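Side-chain contacts in alpha-2,3-sialyltransferase (Campylobacter jejuni, PDB 2P2V), which probably transfers sialic acid from a CMP-activated donor to an acceptor sugar in alpha-2,3 linkage, as a membrane-associated glycosyltransferase: residues A[124-129]-A[158-163]; A[11-16]-A[93-98]; A[173-178]-A[231-236]. All blocks are in the same frame, centred on the assembly; numbering follows the deposited sequence.

In the fold
The chain is the N-terminal part of a longer protein and holds its sialyltransferase domain. Interaction 2 comes first: residues 11-16 meet residues 93-98, closing a loop that contains strands 21-25, 44-48 and 62-68 and helix 73-85. Interaction 1 then closes the shorter, helical loop between 124-129 and 158-163. Interaction 3 closes the last, around helices 187-192 and 207-221 and strand 224-227. The three loops follow one another, without nesting or crossing. Interactions 1 and 2 touch, as Tyr163 packs on Leu13 and Val15. Interaction 3 stands apart, about 27 Å from interaction 1 between centres, beside the bound CMP-sialic acid analogue.

Interaction 1: A[124-129]-A[158-163]; sequences YEVIEN and AIALGY
Val126 meets Ala160 and Leu161 where the short helix 124-127 packs beside the last turn of helix 150-161. Tyr124 starts the short helix. Its backbone N is hydrogen-bonded to Thr98 OG1, which ties the helix start to the residues after strand 90-96. Glu125 CG lies toward the rim of one face of the Tyr124 ring. Glu125 itself turns to another neighbour, and its OE1 is hydrogen-bonded to Tyr114 OH. Val126 carries the contact. Its CG1 is anti to the backbone N (chi1 168°), which sends this methyl across to the other helix. There CG1 lies 3.6 Å from Ala160 CB. The same Val126 CG1 is 4.0 Å from Leu161 CG and 4.0 Å from Leu161 CD2. The two side chains cross at about a right angle, and the valine methyl meets the leucine at its branch point. Val126 O also lies 3.6 Å from Ala160 CB. Ala160 CB thus meets both the backbone and the side chain of Val126. In the parallel, Rossmann-like sheet of this domain, helix 124-127 follows edge strand 121-122, and helix 150-161 leads into strand 165-169. The second helix ends here in a Schellman motif: Gly162 takes a positive phi of 106°, Tyr163 N bonds to Ala158 O at 3.0 Å, and Gly162 N makes a weak bond to Ile159 O. Ile127, next along the first segment, sends its side chain away from Ala160 and Leu161. It packs on Tyr153, Ala156 and Ile157, earlier turns of the same helix, and on Ile137 of helix 131-144. Glu128 N bonds to Tyr124 O. Asn129 closes the segment: its N bonds to Val126 O at 3.3 Å, and its ND2 adds a weak bond to that oxygen.

Interaction 2: A[11-16]-A[93-98]; sequences NELIVS and NIFCST
Leu13 lies over one face of the flat amide of Asn93. The two side chains cross obliquely. Leu13 CB lies off the outer end of the amide, 3.9 Å from Asn93 OD1 and 4.0 Å from Asn93 ND2. Leu13 CD1 stands almost directly over the nitrogen end, 3.6 Å from Asn93 ND2. Leu13 CG is offset from that nitrogen, though also 3.6 Å from Asn93 ND2. This is apolar contact with the flat side of a polar group. The amide nitrogen keeps its polar partners while Leu13 covers a face: Asn93 ND2 is hydrogen-bonded to Glu10 OE1 and to Lys64 O, which would hold the amide in its rotation. The chi2 of -90° goes with this, setting the plane of the amide across the chain so that a face meets Leu13.

Phe95 is approached differently. Leu13 CD1 comes to the edge of its ring, near the ring plane, 4.1 Å from Phe95 CE1. The ring reaches back toward the leucine although its CB does not point there. One leucine methyl therefore touches both the amide face and the phenyl edge. Leu13 can do this because its CG is anti to the backbone N (chi1 -157°), which extends the side chain from the tail into the protein. Phe95 also stacks with Phe67 of strand 62-68, and Leu13 itself touches Lys64 of that strand. All three touching residues are buried.

Asn93 and Phe95, both on strand 90-96, pair through their backbones with Val66 of the parallel neighbour, strand 62-68. Phe95 is about 12 Å from the bound CMP-sialic acid analogue, so this is not a ligand contact. An irregular N-terminal tail laid against strands 90-96 and 62-68 is the result, with Leu13 packed on the parallel, Rossmann-like sheet.

Interaction 3: A[173-178]-A[231-236]; sequences FYEGDV and DSILAN. With CSF (cytidine-5'-monophosphate-3-fluoro-N-acetyl-neuraminic acid), chain O.
Phe173 and Ile233, with CA atoms 7.7 Å apart, join a loop that takes positive phi at both Phe173 and Tyr174 to the start of the 3-10 segment 233-236. Ile233 CG2 meets the Phe173 ring at its edge, in the ring plane, 3.5 Å from Phe173 CD1. This methyl lies anti to the backbone N (chi1 -75° for CG1), which turns it onto the ring. Leu234 CD1 approaches the far end of the ring, 3.7 Å from Phe173 CZ. Glu175 adds a third touch: its extended chain brings OE1 to 3.6 Å from Ile233 CG1.

Ile233 and Leu234 thus line one side of the Phe173 rim, while its backbone holds the ligand. Phe173 N donates to the cytosine O2 of the bound analogue at 3.0 Å. Tyr174 N donates to N3 of the same base, with an N-H...N angle of 157°. The Tyr174 ring lies over one face of the cytosine, with ligand C4 3.8 Å above the centre of the tyrosine ring. Tyr174 OH makes an unusually short bond of 2.5 Å to the phosphate oxygen O2A. These contacts are consistent with recognition of the cytosine and placement of the phosphate. Ser150, Tyr180 and Asn49 are also hydrogen-bonded to the ligand.

The two loops follow strands 165-169 and 224-227, neighbours in the sheet. Helix 207-221 flanks them, with Lys207, Asp210 and Ile211 against Phe173 and Lys207 also against Ile233.

Interaction 1: A[124-129]-A[158-163]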
loop_
_atom_site.group_PDB
_atom_site.type_symbol
_atom_site.label_atom_id
_atom_site.label_comp_id
_atom_site.label_asym_id
_atom_site.label_seq_id
_atom_site.Cartn_x
_atom_site.Cartn_y
_atom_site.Cartn_z
ATOM N N TYR A 124 5.373 -4.684 17.050
ATOM C CA TYR A 124 5.414 -3.243 16.886
ATOM C C TYR A 124 4.018 -2.637 16.658
ATOM O O TYR A 124 3.828 -1.460 16.983
ATOM C CB TYR A 124 6.310 -2.797 15.722
ATOM C CG TYR A 124 5.729 -2.841 14.362
ATOM C CD1 TYR A 124 4.914 -1.807 13.897
ATOM C CD2 TYR A 124 6.080 -3.878 13.442
ATOM C CE1 TYR A 124 4.404 -1.827 12.590
ATOM C CE2 TYR A 124 5.573 -3.891 12.176
ATOM C CZ TYR A 124 4.755 -2.863 11.747
ATOM O OH TYR A 124 4.270 -2.867 10.456
ATOM N N GLU A 125 3.105 -3.398 16.101
ATOM C CA GLU A 125 1.760 -2.909 15.766
ATOM C C GLU A 125 1.010 -2.594 17.070
ATOM O O GLU A 125 -0.014 -1.842 17.055
ATOM C CB GLU A 125 0.995 -3.940 14.943
ATOM C CG GLU A 125 1.564 -4.011 13.508
ATOM C CD GLU A 125 0.884 -5.015 12.584
ATOM O OE1 GLU A 125 0.321 -5.999 13.031
ATOM O OE2 GLU A 125 0.945 -4.784 11.361
ATOM N N VAL A 126 1.492 -3.161 18.156
ATOM C CA VAL A 126 0.835 -3.008 19.514
ATOM C C VAL A 126 1.580 -1.924 20.247
ATOM O O VAL A 126 0.987 -0.970 20.699
ATOM C CB VAL A 126 0.796 -4.350 20.316
ATOM C CG1 VAL A 126 0.402 -4.125 21.837
ATOM C CG2 VAL A 126 -0.110 -5.360 19.675
ATOM N N ILE A 127 2.925 -1.983 20.315
ATOM C CA ILE A 127 3.604 -0.957 21.091
ATOM C C ILE A 127 3.637 0.425 20.412
ATOM O O ILE A 127 3.933 1.408 21.073
ATOM C CB ILE A 127 5.053 -1.347 21.534
ATOM C CG1 ILE A 127 5.858 -1.701 20.295
ATOM C CG2 ILE A 127 4.972 -2.530 22.491
ATOM C CD1 ILE A 127 7.355 -1.586 20.545
ATOM N N GLU A 128 3.316 0.513 19.132
ATOM C CA GLU A 128 3.391 1.807 18.474
ATOM C C GLU A 128 2.302 2.745 19.060
ATOM O O GLU A 128 2.352 3.955 18.877
ATOM C CB GLU A 128 3.245 1.715 16.958
ATOM C CG GLU A 128 1.934 1.123 16.453
ATOM C CD GLU A 128 1.874 0.947 14.944
ATOM O OE1 GLU A 128 2.892 1.180 14.226
ATOM O OE2 GLU A 128 0.805 0.512 14.460
ATOM N N ASN A 129 1.332 2.120 19.701
ATOM C CA ASN A 129 0.224 2.872 20.297
ATOM C C ASN A 129 0.607 3.574 21.584
ATOM O O ASN A 129 -0.159 4.482 22.070
ATOM C CB ASN A 129 -0.953 1.960 20.522
ATOM C CG ASN A 129 -1.532 1.445 19.212
ATOM O OD1 ASN A 129 -1.774 2.214 18.279
ATOM N ND2 ASN A 129 -1.677 0.121 19.111
ATOM N N ALA A 158 2.220 -5.537 27.325
ATOM C CA ALA A 158 1.165 -5.736 28.375
ATOM C C ALA A 158 0.418 -4.421 28.642
ATOM O O ALA A 158 -0.834 -4.398 28.650
ATOM C CB ALA A 158 1.764 -6.304 29.643
ATOM N N ILE A 159 1.173 -3.337 28.787
ATOM C CA ILE A 159 0.613 -1.990 29.065
ATOM C C ILE A 159 -0.214 -1.515 27.900
ATOM O O ILE A 159 -1.379 -1.051 28.079
ATOM C CB ILE A 159 1.730 -1.010 29.447
ATOM C CG1 ILE A 159 2.338 -1.458 30.770
ATOM C CG2 ILE A 159 1.257 0.442 29.467
ATOM C CD1 ILE A 159 3.587 -0.787 31.126
ATOM N N ALA A 160 0.319 -1.693 26.660
ATOM C CA ALA A 160 -0.503 -1.357 25.517
ATOM C C ALA A 160 -1.803 -2.148 25.407
ATOM O O ALA A 160 -2.760 -1.649 24.850
ATOM C CB ALA A 160 0.282 -1.369 24.186
ATOM N N LEU A 161 -1.837 -3.387 25.889
ATOM C CA LEU A 161 -3.006 -4.209 25.727
ATOM C C LEU A 161 -3.966 -3.989 26.899
ATOM O O LEU A 161 -5.097 -4.493 26.896
ATOM C CB LEU A 161 -2.620 -5.673 25.698
ATOM C CG LEU A 161 -1.973 -6.088 24.344
ATOM C CD1 LEU A 161 -1.452 -7.476 24.556
ATOM C CD2 LEU A 161 -2.886 -5.994 23.104
ATOM N N GLY A 162 -3.490 -3.272 27.894
ATOM C CA GLY A 162 -4.417 -2.799 28.955
ATOM C C GLY A 162 -4.290 -3.543 30.267
ATOM O O GLY A 162 -5.178 -3.432 31.125
ATOM N N TYR A 163 -3.185 -4.272 30.475
ATOM C CA TYR A 163 -2.894 -4.777 31.808
ATOM C C TYR A 163 -2.405 -3.647 32.707
ATOM O O TYR A 163 -1.738 -2.687 32.249
ATOM C CB TYR A 163 -1.878 -5.905 31.777
ATOM C CG TYR A 163 -2.340 -7.188 31.108
ATOM C CD1 TYR A 163 -1.977 -7.469 29.782
ATOM C CD2 TYR A 163 -3.080 -8.147 31.809
ATOM C CE1 TYR A 163 -2.337 -8.613 29.197
ATOM C CE2 TYR A 163 -3.455 -9.320 31.220
ATOM C CZ TYR A 163 -3.053 -9.561 29.896
ATOM O OH TYR A 163 -3.410 -10.723 29.282
#

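Interaction 2: A[11-16]-A[93-98]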
loop_
_atom_site.group_PDB
_atom_site.type_symbol
_atom_site.label_atom_id
_atom_site.label_comp_id
_atom_site.label_asym_id
_atom_site.label_seq_id
_atom_site.Cartn_x
_atom_site.Cartn_y
_atom_site.Cartn_z
ATOM N N ASN A 11 -7.707 -14.594 18.038
ATOM C CA ASN A 11 -7.696 -13.568 16.990
ATOM C C ASN A 11 -7.174 -12.235 17.471
ATOM O O ASN A 11 -6.521 -11.500 16.723
ATOM C CB ASN A 11 -9.098 -13.365 16.418
ATOM C CG ASN A 11 -9.495 -14.463 15.469
ATOM O OD1 ASN A 11 -10.640 -14.506 15.001
ATOM N ND2 ASN A 11 -8.560 -15.371 15.175
ATOM N N GLU A 12 -7.470 -11.922 18.729
ATOM C CA GLU A 12 -7.046 -10.668 19.338
ATOM C C GLU A 12 -6.867 -10.950 20.815
ATOM O O GLU A 12 -7.627 -11.740 21.398
ATOM C CB GLU A 12 -8.126 -9.599 19.142
ATOM C CG GLU A 12 -7.648 -8.150 19.232
ATOM C CD GLU A 12 -8.745 -7.168 18.797
ATOM O OE1 GLU A 12 -8.550 -6.439 17.784
ATOM O OE2 GLU A 12 -9.815 -7.144 19.465
ATOM N N LEU A 13 -5.859 -10.336 21.416
ATOM C CA LEU A 13 -5.662 -10.446 22.858
ATOM C C LEU A 13 -6.444 -9.293 23.527
ATOM O O LEU A 13 -6.022 -8.141 23.485
ATOM C CB LEU A 13 -4.152 -10.416 23.202
ATOM C CG LEU A 13 -3.652 -11.017 24.524
ATOM C CD1 LEU A 13 -2.129 -11.081 24.533
ATOM C CD2 LEU A 13 -4.143 -10.223 25.772
ATOM N N ILE A 14 -7.578 -9.625 24.150
ATOM C CA ILE A 14 -8.433 -8.623 24.787
ATOM C C ILE A 14 -8.366 -8.795 26.313
ATOM O O ILE A 14 -8.663 -9.866 26.834
ATOM C CB ILE A 14 -9.874 -8.732 24.267
ATOM C CG1 ILE A 14 -9.907 -8.604 22.741
ATOM C CG2 ILE A 14 -10.759 -7.643 24.882
ATOM C CD1 ILE A 14 -11.316 -8.772 22.134
ATOM N N VAL A 15 -7.911 -7.753 27.002
ATOM C CA VAL A 15 -7.839 -7.723 28.468
ATOM C C VAL A 15 -9.193 -7.137 28.950
ATOM O O VAL A 15 -9.589 -6.057 28.502
ATOM C CB VAL A 15 -6.643 -6.845 28.942
ATOM C CG1 VAL A 15 -6.554 -6.763 30.481
ATOM C CG2 VAL A 15 -5.335 -7.395 28.368
ATOM N N SER A 16 -9.909 -7.855 29.814
ATOM C CA SER A 16 -11.114 -7.286 30.445
ATOM C C SER A 16 -10.769 -6.510 31.710
ATOM O O SER A 16 -9.831 -6.859 32.406
ATOM C CB SER A 16 -12.103 -8.385 30.819
ATOM O OG SER A 16 -13.137 -7.860 31.664
ATOM N N ASN A 93 -1.307 -16.879 22.108
ATOM C CA ASN A 93 -0.934 -15.853 21.145
ATOM C C ASN A 93 0.548 -15.972 20.909
ATOM O O ASN A 93 1.282 -16.259 21.811
ATOM C CB ASN A 93 -1.109 -14.432 21.721
ATOM C CG ASN A 93 -2.575 -14.042 21.902
ATOM O OD1 ASN A 93 -3.161 -13.505 20.995
ATOM N ND2 ASN A 93 -3.146 -14.277 23.101
ATOM N N ILE A 94 0.992 -15.611 19.720
ATOM C CA ILE A 94 2.438 -15.678 19.445
ATOM C C ILE A 94 2.877 -14.365 18.829
ATOM O O ILE A 94 2.379 -14.006 17.765
ATOM C CB ILE A 94 2.805 -16.819 18.425
ATOM C CG1 ILE A 94 2.438 -18.185 18.986
ATOM C CG2 ILE A 94 4.322 -16.730 18.157
ATOM C CD1 ILE A 94 2.587 -19.376 17.953
ATOM N N PHE A 95 3.755 -13.612 19.499
ATOM C CA PHE A 95 4.246 -12.337 18.966
ATOM C C PHE A 95 5.691 -12.446 18.467
ATOM O O PHE A 95 6.485 -13.166 19.069
ATOM C CB PHE A 95 4.342 -11.265 20.025
ATOM C CG PHE A 95 2.977 -10.758 20.493
ATOM C CD1 PHE A 95 2.308 -11.462 21.447
ATOM C CD2 PHE A 95 2.433 -9.601 19.972
ATOM C CE1 PHE A 95 1.024 -11.020 21.906
ATOM C CE2 PHE A 95 1.165 -9.145 20.404
ATOM C CZ PHE A 95 0.499 -9.873 21.394
ATOM N N CYS A 96 5.996 -11.644 17.458
ATOM C CA CYS A 96 7.379 -11.373 17.072
ATOM C C CYS A 96 7.753 -10.018 17.639
ATOM O O CYS A 96 7.085 -9.006 17.338
ATOM C CB CYS A 96 7.467 -11.389 15.547
ATOM S SG CYS A 96 9.203 -11.258 15.075
ATOM N N SER A 97 8.705 -9.995 18.562
ATOM C CA SER A 97 9.184 -8.774 19.220
ATOM C C SER A 97 9.933 -7.847 18.247
ATOM O O SER A 97 11.135 -8.054 17.915
ATOM C CB SER A 97 10.073 -9.148 20.385
ATOM O OG SER A 97 9.477 -10.108 21.242
ATOM N N THR A 98 9.220 -6.836 17.754
ATOM C CA THR A 98 9.665 -6.036 16.637
ATOM C C THR A 98 9.577 -4.546 16.942
ATOM O O THR A 98 8.751 -4.129 17.751
ATOM C CB THR A 98 8.779 -6.338 15.365
ATOM O OG1 THR A 98 7.383 -6.463 15.736
ATOM C CG2 THR A 98 9.257 -7.660 14.645
#

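Interaction 3: A[173-178]-A[231-236]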
loop_
_atom_site.group_PDB
_atom_site.type_symbol
_atom_site.label_atom_id
_atom_site.label_comp_id
_atom_site.label_asym_id
_atom_site.label_seq_id
_atom_site.Cartn_x
_atom_site.Cartn_y
_atom_site.Cartn_z
ATOM N N PHE A 173 19.277 -9.176 34.779
ATOM C CA PHE A 173 20.201 -8.246 34.129
ATOM C C PHE A 173 21.565 -8.843 33.798
ATOM O O PHE A 173 22.544 -8.117 33.717
ATOM C CB PHE A 173 20.385 -6.985 34.979
ATOM C CG PHE A 173 19.109 -6.314 35.344
ATOM C CD1 PHE A 173 18.716 -6.236 36.665
ATOM C CD2 PHE A 173 18.308 -5.752 34.366
ATOM C CE1 PHE A 173 17.551 -5.608 37.019
ATOM C CE2 PHE A 173 17.131 -5.114 34.693
ATOM C CZ PHE A 173 16.748 -5.036 36.038
ATOM N N TYR A 174 21.617 -10.157 33.601
ATOM C CA TYR A 174 22.853 -10.857 33.239
ATOM C C TYR A 174 24.002 -10.607 34.238
ATOM O O TYR A 174 25.148 -10.400 33.843
ATOM C CB TYR A 174 23.257 -10.520 31.789
ATOM C CG TYR A 174 22.155 -10.803 30.780
ATOM C CD1 TYR A 174 21.150 -9.857 30.538
ATOM C CD2 TYR A 174 22.108 -12.021 30.090
ATOM C CE1 TYR A 174 20.119 -10.108 29.627
ATOM C CE2 TYR A 174 21.095 -12.283 29.168
ATOM C CZ TYR A 174 20.108 -11.327 28.942
ATOM O OH TYR A 174 19.103 -11.563 28.045
ATOM N N GLU A 175 23.674 -10.642 35.529
ATOM C CA GLU A 175 24.647 -10.469 36.615
ATOM C C GLU A 175 24.807 -11.780 37.401
ATOM O O GLU A 175 23.939 -12.658 37.331
ATOM C CB GLU A 175 24.217 -9.320 37.534
ATOM C CG GLU A 175 24.060 -7.988 36.791
ATOM C CD GLU A 175 23.944 -6.772 37.699
ATOM O OE1 GLU A 175 23.795 -6.937 38.927
ATOM O OE2 GLU A 175 24.009 -5.639 37.174
ATOM N N GLY A 176 25.916 -11.908 38.140
ATOM C CA GLY A 176 26.248 -13.144 38.879
ATOM C C GLY A 176 26.971 -14.189 38.026
ATOM O O GLY A 176 27.355 -13.921 36.881
ATOM N N ASP A 177 27.144 -15.392 38.575
ATOM C CA ASP A 177 27.826 -16.473 37.852
ATOM C C ASP A 177 26.885 -17.448 37.143
ATOM O O ASP A 177 27.250 -18.038 36.112
ATOM C CB ASP A 177 28.769 -17.215 38.788
ATOM C CG ASP A 177 29.739 -16.273 39.470
ATOM O OD1 ASP A 177 30.593 -15.686 38.755
ATOM O OD2 ASP A 177 29.622 -16.109 40.710
ATOM N N VAL A 178 25.693 -17.639 37.704
ATOM C CA VAL A 178 24.606 -18.268 36.961
ATOM C C VAL A 178 23.931 -17.156 36.131
ATOM O O VAL A 178 23.483 -16.117 36.661
ATOM C CB VAL A 178 23.587 -19.020 37.876
ATOM C CG1 VAL A 178 22.576 -19.778 37.036
ATOM C CG2 VAL A 178 24.307 -20.001 38.806
ATOM N N ASP A 231 15.528 -12.995 46.199
ATOM C CA ASP A 231 16.994 -12.928 46.164
ATOM C C ASP A 231 17.579 -12.378 44.856
ATOM O O ASP A 231 18.780 -12.553 44.586
ATOM C CB ASP A 231 17.582 -14.318 46.470
ATOM C CG ASP A 231 17.253 -14.790 47.886
ATOM O OD1 ASP A 231 17.437 -13.978 48.835
ATOM O OD2 ASP A 231 16.804 -15.959 48.042
ATOM N N SER A 232 16.738 -11.715 44.051
ATOM C CA SER A 232 17.137 -11.238 42.731
ATOM C C SER A 232 17.434 -9.766 42.782
ATOM O O SER A 232 16.765 -9.015 43.502
ATOM C CB SER A 232 15.993 -11.410 41.752
ATOM O OG SER A 232 14.926 -10.552 42.147
ATOM N N ILE A 233 18.401 -9.358 41.964
ATOM C CA ILE A 233 18.734 -7.950 41.726
ATOM C C ILE A 233 17.508 -7.054 41.490
ATOM O O ILE A 233 17.452 -5.903 41.956
ATOM C CB ILE A 233 19.660 -7.832 40.497
ATOM C CG1 ILE A 233 21.082 -8.289 40.839
ATOM C CG2 ILE A 233 19.694 -6.414 39.989
ATOM C CD1 ILE A 233 21.684 -7.612 42.080
ATOM N N LEU A 234 16.539 -7.566 40.732
ATOM C CA LEU A 234 15.391 -6.758 40.377
ATOM C C LEU A 234 14.730 -6.174 41.618
ATOM O O LEU A 234 14.163 -5.077 41.564
ATOM C CB LEU A 234 14.368 -7.575 39.580
ATOM C CG LEU A 234 13.200 -6.797 38.992
ATOM C CD1 LEU A 234 13.641 -5.992 37.797
ATOM C CD2 LEU A 234 12.078 -7.735 38.612
ATOM N N ALA A 235 14.777 -6.926 42.727
ATOM C CA ALA A 235 13.975 -6.570 43.922
ATOM C C ALA A 235 14.542 -5.324 44.628
ATOM O O ALA A 235 13.844 -4.668 45.425
ATOM C CB ALA A 235 13.891 -7.753 44.873
ATOM N N ASN A 236 15.793 -4.997 44.298
ATOM C CA ASN A 236 16.452 -3.755 44.732
ATOM C C ASN A 236 15.975 -2.526 43.988
ATOM O O ASN A 236 16.345 -1.405 44.351
ATOM C CB ASN A 236 17.954 -3.845 44.521
ATOM C CG ASN A 236 18.614 -4.876 45.409
ATOM O OD1 ASN A 236 18.047 -5.318 46.414
ATOM N ND2 ASN A 236 19.834 -5.277 45.031
HETATM C C5A CSF O . 19.988 -12.334 23.422
HETATM C C4A CSF O . 19.989 -11.508 24.703
HETATM C C2A CSF O . 17.429 -11.604 24.786
HETATM O O6A CSF O . 17.538 -12.480 23.644
HETATM C C6A CSF O . 18.752 -13.251 23.449
HETATM C C3A CSF O . 18.677 -10.726 24.871
HETATM O O4A CSF O . 21.040 -10.555 24.636
HETATM N N5A CSF O . 21.222 -13.149 23.448
HETATM C C7A CSF O . 18.583 -14.026 22.147
HETATM C C8A CSF O . 17.332 -14.895 22.193
HETATM C C9A CSF O . 17.079 -15.611 20.850
HETATM O O9A CSF O . 15.959 -16.523 20.932
HETATM O O8A CSF O . 17.453 -15.825 23.316
HETATM O O7A CSF O . 18.563 -13.090 21.054
HETATM C C1A CSF O . 16.271 -10.636 24.582
HETATM O OBA CSF O . 16.216 -9.650 25.369
HETATM O OAA CSF O . 15.442 -10.868 23.660
HETATM O O1A CSF O . 17.148 -12.239 26.056
HETATM O O2A CSF O . 18.711 -13.875 27.056
HETATM N N1 CSF O . 17.113 -12.146 31.465
HETATM C C2 CSF O . 17.796 -11.396 32.470
HETATM N N3 CSF O . 18.942 -11.877 33.037
HETATM C C4 CSF O . 19.421 -13.084 32.660
HETATM C C5 CSF O . 18.764 -13.836 31.678
HETATM C C6 CSF O . 17.601 -13.346 31.091
HETATM C "C3'" CSF O . 15.728 -11.021 28.587
HETATM C "C2'" CSF O . 16.038 -10.424 29.946
HETATM C "C1'" CSF O . 15.860 -11.624 30.876
HETATM O "O4'" CSF O . 15.150 -12.666 30.170
HETATM C "C4'" CSF O . 14.831 -12.224 28.850
HETATM P PA CSF O . 17.299 -13.789 26.530
HETATM O "O5'" CSF O . 16.329 -13.867 27.833
HETATM C "C5'" CSF O . 14.998 -13.353 27.834
HETATM O "O3'" CSF O . 15.011 -10.092 27.781
HETATM O "O2'" CSF O . 15.075 -9.383 30.265
HETATM N N4 CSF O . 20.562 -13.588 33.222
HETATM O O2 CSF O . 17.347 -10.264 32.802
HETATM O O3A CSF O . 16.739 -14.783 25.554
HETATM C C10 CSF O . 21.810 -13.421 22.270
HETATM O O10 CSF O . 21.362 -13.042 21.177
HETATM C C11 CSF O . 23.070 -14.252 22.357
HETATM F F3A CSF O . 18.568 -9.776 23.880
#